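Side-chain contacts in L-Ala-D/L-Glu epimerase, a muconate lactonizing enzyme (Klebsiella pneumoniae subsp. pneumoniae MGH 78578, PDB 3FCP), which belongs to the enolase superfamily, pairing an N-terminal capping domain with a modified TIM barrel that holds a magnesium ion: residues C47-A52 against L358-D363; V139-A144 against G330-K335; E225-A230 against V237-Q242; S283-A288 against S318-Q323. All coordinates share one frame; numbering follows the deposited sequence.

From the N terminus, the chain opens contact 1 on strand 47-53 of the N-terminal domain and returns to it only at 358-363, so contact 1 spans the other three. Contact 2 opens next, on strand 136-143, the first of the parallel barrel strands, and is completed at 330-335, beyond helix 307-317. Between its halves contacts 3 and 4 follow in series: contact 3 joins the loop after strand 223-225 to helix 233-242, and contact 4 joins helix 283-294 to the loop after helix 307-317. None cross. Contacts 1 and 3 lie on opposite sides of the chain's centre, their own centres about 36 Å apart.

Contact 1 (C47-A52 against L358-D363); sequences CGIGEA and LGVELD
Ile-49 is the hub of this apolar contact, meeting Leu-358, Val-360 and Leu-362 in turn. Its CG1 lies 4.0 Å from CD1 of Leu-358, the two side chains crossing at a slant. The ethyl branch ends beside Val-360, with CD1 of Ile-49 4.3 Å from CG2 of that valine, while the other branch serves Leu-362 through Ile-49 CG2 and Leu-362 CD2, 4.2 Å apart. A chi1 of 57° places CG1 between the backbone N and carbonyl carbon of Ile-49, directing the ethyl branch to Leu-358 and Val-360 and CG2 to Leu-362.

Carbon also meets backbone polar atoms. Leu-358 CD1 comes within 3.3 Å of Ile-49 O, and Ile-49 CD1 lies 3.9 Å from Val-360 O and 4.2 Å from Leu-362 N.

A hydrogen-bonded bridge between the segments comes from helix 103-121: the carboxylate of Asp-115 accepts from Ile-49 N on OD2 and from Leu-358 N on OD1.

Strand 47-53 belongs to the three-stranded sheet of the N-terminal domain, and 358-363 is the loop between strand 349-351 and helix 364-370, which Asp-363 N-caps through Lys-366 N. The chemistry implies that their direct union rests on van der Waals fit around one isoleucine, with the carboxylate of Asp-115 among the polar groups that join them indirectly.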
# COMPACT_ATOMS: atom_id res chain seq x y z
N CYS A 47 15.63 -49.83 14.90
CA CYS A 47 16.50 -48.82 14.31
C CYS A 47 15.78 -48.10 13.18
O CYS A 47 14.92 -48.67 12.50
CB CYS A 47 17.78 -49.45 13.75
SG CYS A 47 18.92 -50.10 15.00
N GLY A 48 16.13 -46.83 12.99
CA GLY A 48 15.55 -46.03 11.93
C GLY A 48 16.70 -45.39 11.18
O GLY A 48 17.73 -45.08 11.78
N ILE A 49 16.56 -45.22 9.87
CA ILE A 49 17.64 -44.60 9.11
C ILE A 49 17.18 -43.32 8.42
O ILE A 49 15.98 -43.12 8.18
CB ILE A 49 18.24 -45.55 8.05
CG1 ILE A 49 17.15 -46.05 7.10
CG2 ILE A 49 18.96 -46.71 8.74
CD1 ILE A 49 17.68 -46.91 5.95
N GLY A 50 18.14 -42.46 8.11
CA GLY A 50 17.81 -41.20 7.46
C GLY A 50 18.96 -40.73 6.61
O GLY A 50 20.07 -41.26 6.70
N GLU A 51 18.71 -39.71 5.80
CA GLU A 51 19.73 -39.17 4.91
C GLU A 51 19.68 -37.66 4.75
O GLU A 51 18.61 -37.08 4.59
CB GLU A 51 19.59 -39.80 3.52
CG GLU A 51 20.61 -39.29 2.51
CD GLU A 51 20.38 -39.82 1.10
OE1 GLU A 51 19.68 -40.84 0.95
OE2 GLU A 51 20.91 -39.22 0.15
N ALA A 52 20.85 -37.03 4.80
CA ALA A 52 20.95 -35.59 4.60
C ALA A 52 22.02 -35.44 3.52
O ALA A 52 23.18 -35.78 3.74
CB ALA A 52 21.37 -34.88 5.88
N LEU A 358 10.20 -46.56 6.26
CA LEU A 358 10.51 -46.00 4.95
C LEU A 358 10.33 -47.04 3.85
O LEU A 358 10.01 -46.70 2.71
CB LEU A 358 11.96 -45.50 4.92
CG LEU A 358 12.29 -44.28 5.79
CD1 LEU A 358 13.79 -44.16 5.93
CD2 LEU A 358 11.70 -43.03 5.15
N GLY A 359 10.56 -48.30 4.19
CA GLY A 359 10.43 -49.36 3.20
C GLY A 359 11.76 -49.73 2.56
O GLY A 359 11.79 -50.48 1.59
N VAL A 360 12.85 -49.18 3.07
CA VAL A 360 14.18 -49.50 2.54
C VAL A 360 15.07 -49.89 3.70
O VAL A 360 14.90 -49.41 4.82
CB VAL A 360 14.81 -48.31 1.77
CG1 VAL A 360 13.98 -48.00 0.52
CG2 VAL A 360 14.91 -47.09 2.67
N GLU A 361 16.03 -50.77 3.42
CA GLU A 361 16.94 -51.27 4.45
C GLU A 361 18.39 -50.95 4.11
O GLU A 361 18.78 -50.93 2.94
CB GLU A 361 16.76 -52.78 4.57
CG GLU A 361 16.98 -53.35 5.96
CD GLU A 361 15.85 -52.99 6.92
OE1 GLU A 361 15.70 -51.80 7.26
OE2 GLU A 361 15.09 -53.91 7.32
N LEU A 362 19.18 -50.71 5.14
CA LEU A 362 20.60 -50.40 4.98
C LEU A 362 21.41 -51.65 4.63
O LEU A 362 21.23 -52.71 5.23
CB LEU A 362 21.13 -49.79 6.27
CG LEU A 362 22.34 -48.87 6.21
CD1 LEU A 362 22.02 -47.67 5.33
CD2 LEU A 362 22.69 -48.41 7.63
N ASP A 363 22.29 -51.52 3.64
CA ASP A 363 23.16 -52.62 3.23
C ASP A 363 24.49 -52.31 3.91
O ASP A 363 25.30 -51.54 3.38
CB ASP A 363 23.35 -52.63 1.71
CG ASP A 363 24.21 -53.79 1.22
OD1 ASP A 363 25.17 -54.17 1.92
OD2 ASP A 363 23.94 -54.31 0.11

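Contact 2 (V139-A144 against G330-K335); sequences VLWTLA and GPLLLK
The indole of Trp-141 meets Leu-332 and Leu-333 obliquely at the far end of its six-membered ring. CH2 of Trp-141 lies 3.7 Å from CD2 of Leu-333, and the adjacent CZ3 is 4.2 Å from CB of Leu-332. A second flat group, the ring of Phe-329, packs against the indole edge-to-face. The ring's polar end is engaged elsewhere, Trp-141 NE1 donating to Glu-154 OE1 on helix 148-158; this bond and the packing together fix how the indole is turned. With chi1 at -176°, CG of Trp-141 extends away from its own backbone N, which carries the ring across to the leucines.

The two leucines are successive residues of a 3-10 turn, in which Leu-333 N bonds Gly-330 O at 3.1 Å. One presents the root of its side chain and the other a terminal methyl. The contact lies toward the protein surface, the side chain of Leu-333 about 14 Å from the magnesium ion.

Strand 136-143 runs between 166-170 and 349-351 in the sheet, Trp-141 bonding through its backbone to Ala-166 and Lys-168. On the other side of the contact, Pro-331 packs on Thr-307 and Thr-310 of helix 307-317.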
# COMPACT_ATOMS: atom_id res chain seq x y z
N VAL A 139 7.77 -38.60 -11.75
CA VAL A 139 9.15 -38.15 -11.60
C VAL A 139 9.63 -37.68 -12.97
O VAL A 139 9.66 -38.45 -13.93
CB VAL A 139 10.07 -39.30 -11.13
CG1 VAL A 139 11.50 -38.81 -11.02
CG2 VAL A 139 9.59 -39.84 -9.79
N LEU A 140 9.98 -36.40 -13.08
CA LEU A 140 10.46 -35.88 -14.35
C LEU A 140 11.95 -36.17 -14.47
O LEU A 140 12.56 -36.73 -13.56
CB LEU A 140 10.18 -34.38 -14.45
CG LEU A 140 10.65 -33.46 -13.31
CD1 LEU A 140 12.17 -33.31 -13.33
CD2 LEU A 140 9.98 -32.10 -13.47
N TRP A 141 12.54 -35.79 -15.60
CA TRP A 141 13.96 -35.99 -15.82
C TRP A 141 14.61 -34.65 -16.12
O TRP A 141 14.02 -33.80 -16.79
CB TRP A 141 14.19 -36.96 -16.99
CG TRP A 141 15.64 -37.30 -17.21
CD1 TRP A 141 16.40 -36.98 -18.30
CD2 TRP A 141 16.50 -38.01 -16.32
NE1 TRP A 141 17.69 -37.43 -18.13
CE2 TRP A 141 17.77 -38.07 -16.92
CE3 TRP A 141 16.31 -38.60 -15.06
CZ2 TRP A 141 18.86 -38.70 -16.30
CZ3 TRP A 141 17.40 -39.22 -14.44
CH2 TRP A 141 18.66 -39.27 -15.07
N THR A 142 15.82 -34.43 -15.61
CA THR A 142 16.50 -33.18 -15.85
C THR A 142 17.48 -33.31 -17.00
O THR A 142 18.18 -34.32 -17.13
CB THR A 142 17.25 -32.68 -14.59
OG1 THR A 142 16.30 -32.23 -13.61
CG2 THR A 142 18.19 -31.52 -14.92
N LEU A 143 17.49 -32.30 -17.86
CA LEU A 143 18.39 -32.25 -19.00
C LEU A 143 19.40 -31.17 -18.67
O LEU A 143 19.08 -29.98 -18.65
CB LEU A 143 17.59 -31.89 -20.26
CG LEU A 143 16.48 -32.90 -20.58
CD1 LEU A 143 15.56 -32.36 -21.66
CD2 LEU A 143 17.10 -34.22 -21.01
N ALA A 144 20.63 -31.59 -18.38
CA ALA A 144 21.68 -30.64 -18.02
C ALA A 144 23.08 -31.09 -18.44
O ALA A 144 24.04 -30.89 -17.71
CB ALA A 144 21.65 -30.39 -16.52
N GLY A 330 17.01 -38.68 -8.01
CA GLY A 330 18.33 -38.77 -7.41
C GLY A 330 19.00 -40.13 -7.46
O GLY A 330 20.17 -40.22 -7.83
N PRO A 331 18.30 -41.22 -7.10
CA PRO A 331 18.90 -42.56 -7.13
C PRO A 331 19.35 -43.00 -8.52
O PRO A 331 20.30 -43.76 -8.65
CB PRO A 331 17.77 -43.45 -6.59
CG PRO A 331 17.01 -42.53 -5.69
CD PRO A 331 16.95 -41.26 -6.50
N LEU A 332 18.66 -42.51 -9.55
CA LEU A 332 18.99 -42.87 -10.92
C LEU A 332 20.30 -42.28 -11.43
O LEU A 332 20.78 -42.66 -12.50
CB LEU A 332 17.84 -42.46 -11.85
CG LEU A 332 16.51 -43.16 -11.55
CD1 LEU A 332 15.44 -42.69 -12.52
CD2 LEU A 332 16.70 -44.67 -11.65
N LEU A 333 20.88 -41.36 -10.67
CA LEU A 333 22.15 -40.74 -11.06
C LEU A 333 23.34 -41.49 -10.47
O LEU A 333 24.49 -41.19 -10.79
CB LEU A 333 22.21 -39.29 -10.59
CG LEU A 333 21.18 -38.28 -11.10
CD1 LEU A 333 21.43 -36.94 -10.43
CD2 LEU A 333 21.27 -38.16 -12.62
N LEU A 334 23.07 -42.45 -9.59
CA LEU A 334 24.13 -43.19 -8.93
C LEU A 334 24.38 -44.57 -9.52
O LEU A 334 23.45 -45.23 -9.99
CB LEU A 334 23.80 -43.34 -7.44
CG LEU A 334 23.34 -42.10 -6.68
CD1 LEU A 334 22.81 -42.52 -5.32
CD2 LEU A 334 24.48 -41.10 -6.53
N LYS A 335 25.63 -45.01 -9.50
CA LYS A 335 25.98 -46.33 -10.01
C LYS A 335 25.77 -47.36 -8.90
O LYS A 335 25.67 -48.55 -9.16
CB LYS A 335 27.43 -46.35 -10.48
CG LYS A 335 27.71 -45.40 -11.63
CD LYS A 335 28.71 -45.98 -12.63
CE LYS A 335 30.06 -46.23 -11.99
NZ LYS A 335 31.01 -46.86 -12.96

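Contact 3 (E225-A230 against V237-Q242); sequences EQPVSA and VRLSQQ
Leu-239 sets one methyl, CD1, against both Val-228 and Pro-227. Its approach to the valine is tip to tip, CD1 of Leu-239 being 3.7 Å from CG1 of Val-228. The proline is passed alongside, the two side chains running in opposite directions, with Leu-239 CD1 4.1 Å from Pro-227 CG. Leu-236 and Ala-235, on the preceding turn of the same helix, add to the packing: Val-228 touches both, and Pro-227 touches Leu-236.

The loop that offers these two residues is braced by Gln-226. Its NE2 donates to Val-228 O at 2.8 Å, nearly straight at 173°; the acceptor lies in the plane of the glutamine amide, but the donor sits 35° out of the carbonyl plane of Val-228. This is a beta-alpha unit of the enolase-type barrel: strand 223-225 ends at Glu-225, and the chain turns at Gln-226 to lead into helix 233-242. The other amide atom, Gln-226 OE1, accepts from Ala-252 N and from the backbone N of Asp-250, a ligand of the magnesium ion with Glu-251 and Asn-201, which is consistent with a second-shell place for Gln-226.

Across the contact, Ser-240 OG donates to Val-237 O at 2.7 Å within the helix and accepts from Thr-268 N of the same chain. Arg-238, also on this helix, packs on Thr-268 of the second subunit.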
# COMPACT_ATOMS: atom_id res chain seq x y z
N GLU A 225 11.85 -21.97 -12.62
CA GLU A 225 12.29 -22.12 -11.24
C GLU A 225 13.37 -21.13 -10.80
O GLU A 225 14.38 -20.95 -11.49
CB GLU A 225 12.78 -23.55 -11.00
CG GLU A 225 13.03 -23.90 -9.54
CD GLU A 225 13.55 -25.32 -9.35
OE1 GLU A 225 13.41 -26.15 -10.29
OE2 GLU A 225 14.10 -25.62 -8.26
N GLN A 226 13.14 -20.51 -9.65
CA GLN A 226 14.06 -19.55 -9.02
C GLN A 226 14.93 -18.78 -10.02
O GLN A 226 16.16 -18.90 -10.01
CB GLN A 226 14.96 -20.30 -8.03
CG GLN A 226 15.68 -19.43 -7.02
CD GLN A 226 14.73 -18.72 -6.06
OE1 GLN A 226 13.89 -19.35 -5.41
NE2 GLN A 226 14.85 -17.41 -5.98
N PRO A 227 14.30 -17.96 -10.87
CA PRO A 227 15.04 -17.18 -11.87
C PRO A 227 16.03 -16.19 -11.29
O PRO A 227 17.12 -16.00 -11.84
CB PRO A 227 13.92 -16.50 -12.67
CG PRO A 227 12.81 -16.38 -11.66
CD PRO A 227 12.85 -17.72 -10.97
N VAL A 228 15.67 -15.58 -10.16
CA VAL A 228 16.54 -14.60 -9.52
C VAL A 228 17.09 -15.09 -8.18
O VAL A 228 16.73 -16.16 -7.69
CB VAL A 228 15.80 -13.26 -9.31
CG1 VAL A 228 15.45 -12.64 -10.65
CG2 VAL A 228 14.54 -13.47 -8.48
N SER A 229 17.96 -14.28 -7.58
CA SER A 229 18.58 -14.60 -6.30
C SER A 229 17.59 -14.59 -5.14
O SER A 229 16.60 -13.84 -5.15
CB SER A 229 19.70 -13.60 -5.99
OG SER A 229 20.16 -13.77 -4.66
N ALA A 230 17.86 -15.42 -4.14
CA ALA A 230 17.02 -15.47 -2.95
C ALA A 230 17.29 -14.20 -2.15
O ALA A 230 16.64 -13.94 -1.14
CB ALA A 230 17.34 -16.72 -2.12
N VAL A 237 8.78 -11.85 -6.55
CA VAL A 237 7.37 -11.50 -6.45
C VAL A 237 6.89 -10.72 -7.66
O VAL A 237 5.83 -11.00 -8.21
CB VAL A 237 7.09 -10.66 -5.18
CG1 VAL A 237 5.66 -10.14 -5.19
CG2 VAL A 237 7.34 -11.52 -3.93
N ARG A 238 7.68 -9.72 -8.07
CA ARG A 238 7.32 -8.89 -9.21
C ARG A 238 7.20 -9.76 -10.47
O ARG A 238 6.24 -9.64 -11.23
CB ARG A 238 8.38 -7.80 -9.42
CG ARG A 238 8.10 -6.87 -10.60
CD ARG A 238 9.13 -5.74 -10.70
NE ARG A 238 10.50 -6.23 -10.84
CZ ARG A 238 11.44 -6.10 -9.90
NH1 ARG A 238 11.16 -5.47 -8.77
NH2 ARG A 238 12.66 -6.60 -10.10
N LEU A 239 8.18 -10.64 -10.67
CA LEU A 239 8.15 -11.53 -11.82
C LEU A 239 6.92 -12.43 -11.78
O LEU A 239 6.25 -12.62 -12.80
CB LEU A 239 9.43 -12.38 -11.85
CG LEU A 239 10.71 -11.58 -12.14
CD1 LEU A 239 11.93 -12.42 -11.80
CD2 LEU A 239 10.72 -11.15 -13.61
N SER A 240 6.58 -12.97 -10.61
CA SER A 240 5.41 -13.85 -10.51
C SER A 240 4.12 -13.12 -10.84
O SER A 240 3.13 -13.73 -11.23
CB SER A 240 5.31 -14.46 -9.10
OG SER A 240 4.80 -13.54 -8.15
N GLN A 241 4.12 -11.80 -10.67
CA GLN A 241 2.93 -11.01 -10.96
C GLN A 241 2.87 -10.49 -12.40
O GLN A 241 1.80 -10.13 -12.88
CB GLN A 241 2.85 -9.83 -9.99
CG GLN A 241 2.52 -10.23 -8.55
CD GLN A 241 2.79 -9.13 -7.54
OE1 GLN A 241 2.49 -9.27 -6.35
NE2 GLN A 241 3.36 -8.03 -8.00
N GLN A 242 4.00 -10.47 -13.10
CA GLN A 242 4.01 -9.97 -14.47
C GLN A 242 4.32 -10.98 -15.58
O GLN A 242 3.92 -10.79 -16.73
CB GLN A 242 4.97 -8.78 -14.57
CG GLN A 242 6.41 -9.14 -14.29
CD GLN A 242 7.32 -7.92 -14.20
OE1 GLN A 242 8.54 -8.06 -14.11
NE2 GLN A 242 6.73 -6.73 -14.23

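Contact 4 (S283-A288 against S318-Q323); sequences SVLALA and STLPLQ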
# COMPACT_ATOMS: atom_id res chain seq x y z
N SER A 283 8.18 -31.98 9.06
CA SER A 283 8.36 -30.53 9.10
C SER A 283 7.98 -29.86 7.78
O SER A 283 7.41 -28.76 7.77
CB SER A 283 9.80 -30.18 9.44
OG SER A 283 10.11 -30.54 10.78
N VAL A 284 8.27 -30.51 6.66
CA VAL A 284 7.95 -29.92 5.37
C VAL A 284 6.44 -29.78 5.14
O VAL A 284 6.00 -28.94 4.36
CB VAL A 284 8.57 -30.75 4.20
CG1 VAL A 284 7.81 -32.05 4.02
CG2 VAL A 284 8.56 -29.92 2.91
N LEU A 285 5.65 -30.60 5.84
CA LEU A 285 4.20 -30.55 5.70
C LEU A 285 3.58 -29.23 6.17
O LEU A 285 2.53 -28.82 5.66
CB LEU A 285 3.55 -31.72 6.45
CG LEU A 285 3.97 -33.11 5.94
CD1 LEU A 285 3.31 -34.20 6.77
CD2 LEU A 285 3.58 -33.25 4.47
N ALA A 286 4.22 -28.56 7.13
CA ALA A 286 3.70 -27.27 7.60
C ALA A 286 3.81 -26.25 6.46
O ALA A 286 2.90 -25.47 6.21
CB ALA A 286 4.49 -26.78 8.82
N LEU A 287 4.94 -26.28 5.76
CA LEU A 287 5.16 -25.38 4.63
C LEU A 287 4.11 -25.70 3.56
O LEU A 287 3.53 -24.80 2.95
CB LEU A 287 6.56 -25.61 4.04
CG LEU A 287 7.32 -24.50 3.32
CD1 LEU A 287 8.19 -25.14 2.26
CD2 LEU A 287 6.39 -23.45 2.72
N ALA A 288 3.87 -26.98 3.33
CA ALA A 288 2.88 -27.39 2.34
C ALA A 288 1.49 -26.83 2.67
O ALA A 288 0.80 -26.32 1.79
CB ALA A 288 2.82 -28.91 2.24
N SER A 318 3.53 -38.11 -1.10
CA SER A 318 2.36 -38.95 -1.33
C SER A 318 1.11 -38.47 -0.63
O SER A 318 -0.01 -38.77 -1.05
CB SER A 318 2.64 -40.40 -0.89
OG SER A 318 2.57 -40.53 0.52
N THR A 319 1.28 -37.74 0.46
CA THR A 319 0.13 -37.26 1.22
C THR A 319 -0.43 -35.95 0.68
O THR A 319 -1.44 -35.46 1.19
CB THR A 319 0.50 -37.01 2.68
OG1 THR A 319 1.34 -35.85 2.75
CG2 THR A 319 1.24 -38.22 3.26
N LEU A 320 0.21 -35.39 -0.35
CA LEU A 320 -0.21 -34.09 -0.87
C LEU A 320 -0.55 -34.04 -2.35
O LEU A 320 -0.06 -34.85 -3.13
CB LEU A 320 0.90 -33.06 -0.64
CG LEU A 320 1.47 -32.89 0.77
CD1 LEU A 320 2.85 -32.23 0.70
CD2 LEU A 320 0.49 -32.07 1.59
N PRO A 321 -1.39 -33.08 -2.76
CA PRO A 321 -1.76 -32.93 -4.17
C PRO A 321 -0.61 -32.13 -4.79
O PRO A 321 -0.47 -30.94 -4.50
CB PRO A 321 -3.05 -32.10 -4.12
CG PRO A 321 -3.53 -32.23 -2.69
CD PRO A 321 -2.25 -32.24 -1.91
N LEU A 322 0.21 -32.75 -5.61
CA LEU A 322 1.33 -32.03 -6.21
C LEU A 322 1.06 -31.70 -7.67
O LEU A 322 1.27 -32.53 -8.56
CB LEU A 322 2.61 -32.86 -6.08
CG LEU A 322 3.01 -33.27 -4.66
CD1 LEU A 322 4.36 -33.95 -4.69
CD2 LEU A 322 3.07 -32.04 -3.75
N GLN A 323 0.58 -30.49 -7.92
CA GLN A 323 0.26 -30.06 -9.27
C GLN A 323 1.44 -30.17 -10.23
O GLN A 323 1.28 -30.56 -11.39
CB GLN A 323 -0.25 -28.61 -9.25
CG GLN A 323 -0.50 -28.02 -10.64
CD GLN A 323 -1.10 -26.61 -10.59
OE1 GLN A 323 -1.31 -26.05 -9.51
NE2 GLN A 323 -1.37 -26.05 -11.76
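Leu-320 reaches from its loop to the helix and places its two methyls about Ala-288. Its CD1 lies 3.7 Å from Ala-288 CB, and its CD2 is also close, 4.0 Å from the same carbon. CD1 of Leu-320 is shared with Leu-285, whose CD2 stands 4.0 Å away, the two leucines slanting across one another. The same Leu-285 methyl also meets Thr-319, CD2 to OG1 at 3.8 Å, here with the side chains crossing at about a right angle. Leu-285 and Ala-288 are three residues apart, nearly one helical turn, and so present neighbouring side chains on one side of helix 283-294.

One step outward, helical bonds such as Ala-288 N to Val-284 O, at 3.1 Å, hold this face of the helix in shape. Thr-319 OG1 is turned back between its own backbone N and carbonyl carbon, chi1 71°, and bonds to Ala-316 O at the end of helix 307-317. Ser-318 OG likewise bonds to His-315 O. The hydroxyl beside Leu-285 is therefore satisfied, and what it adds to the interface is van der Waals contact. Leu-320 extends the packing along the helix to Arg-289, while Thr-319 also touches Leu-129 and, across a subunit boundary, Asn-89 of a fourth subunit.

Within the barrel domain, helix 283-294 packs inward on strand 270-273, where Val-284, Leu-287 and Ala-288 all touch Leu-273. Trp-317 of helix 307-317 lies against both Val-284 and Leu-322, and the loop 318-323 leaves that helix to run beside helix 283-294.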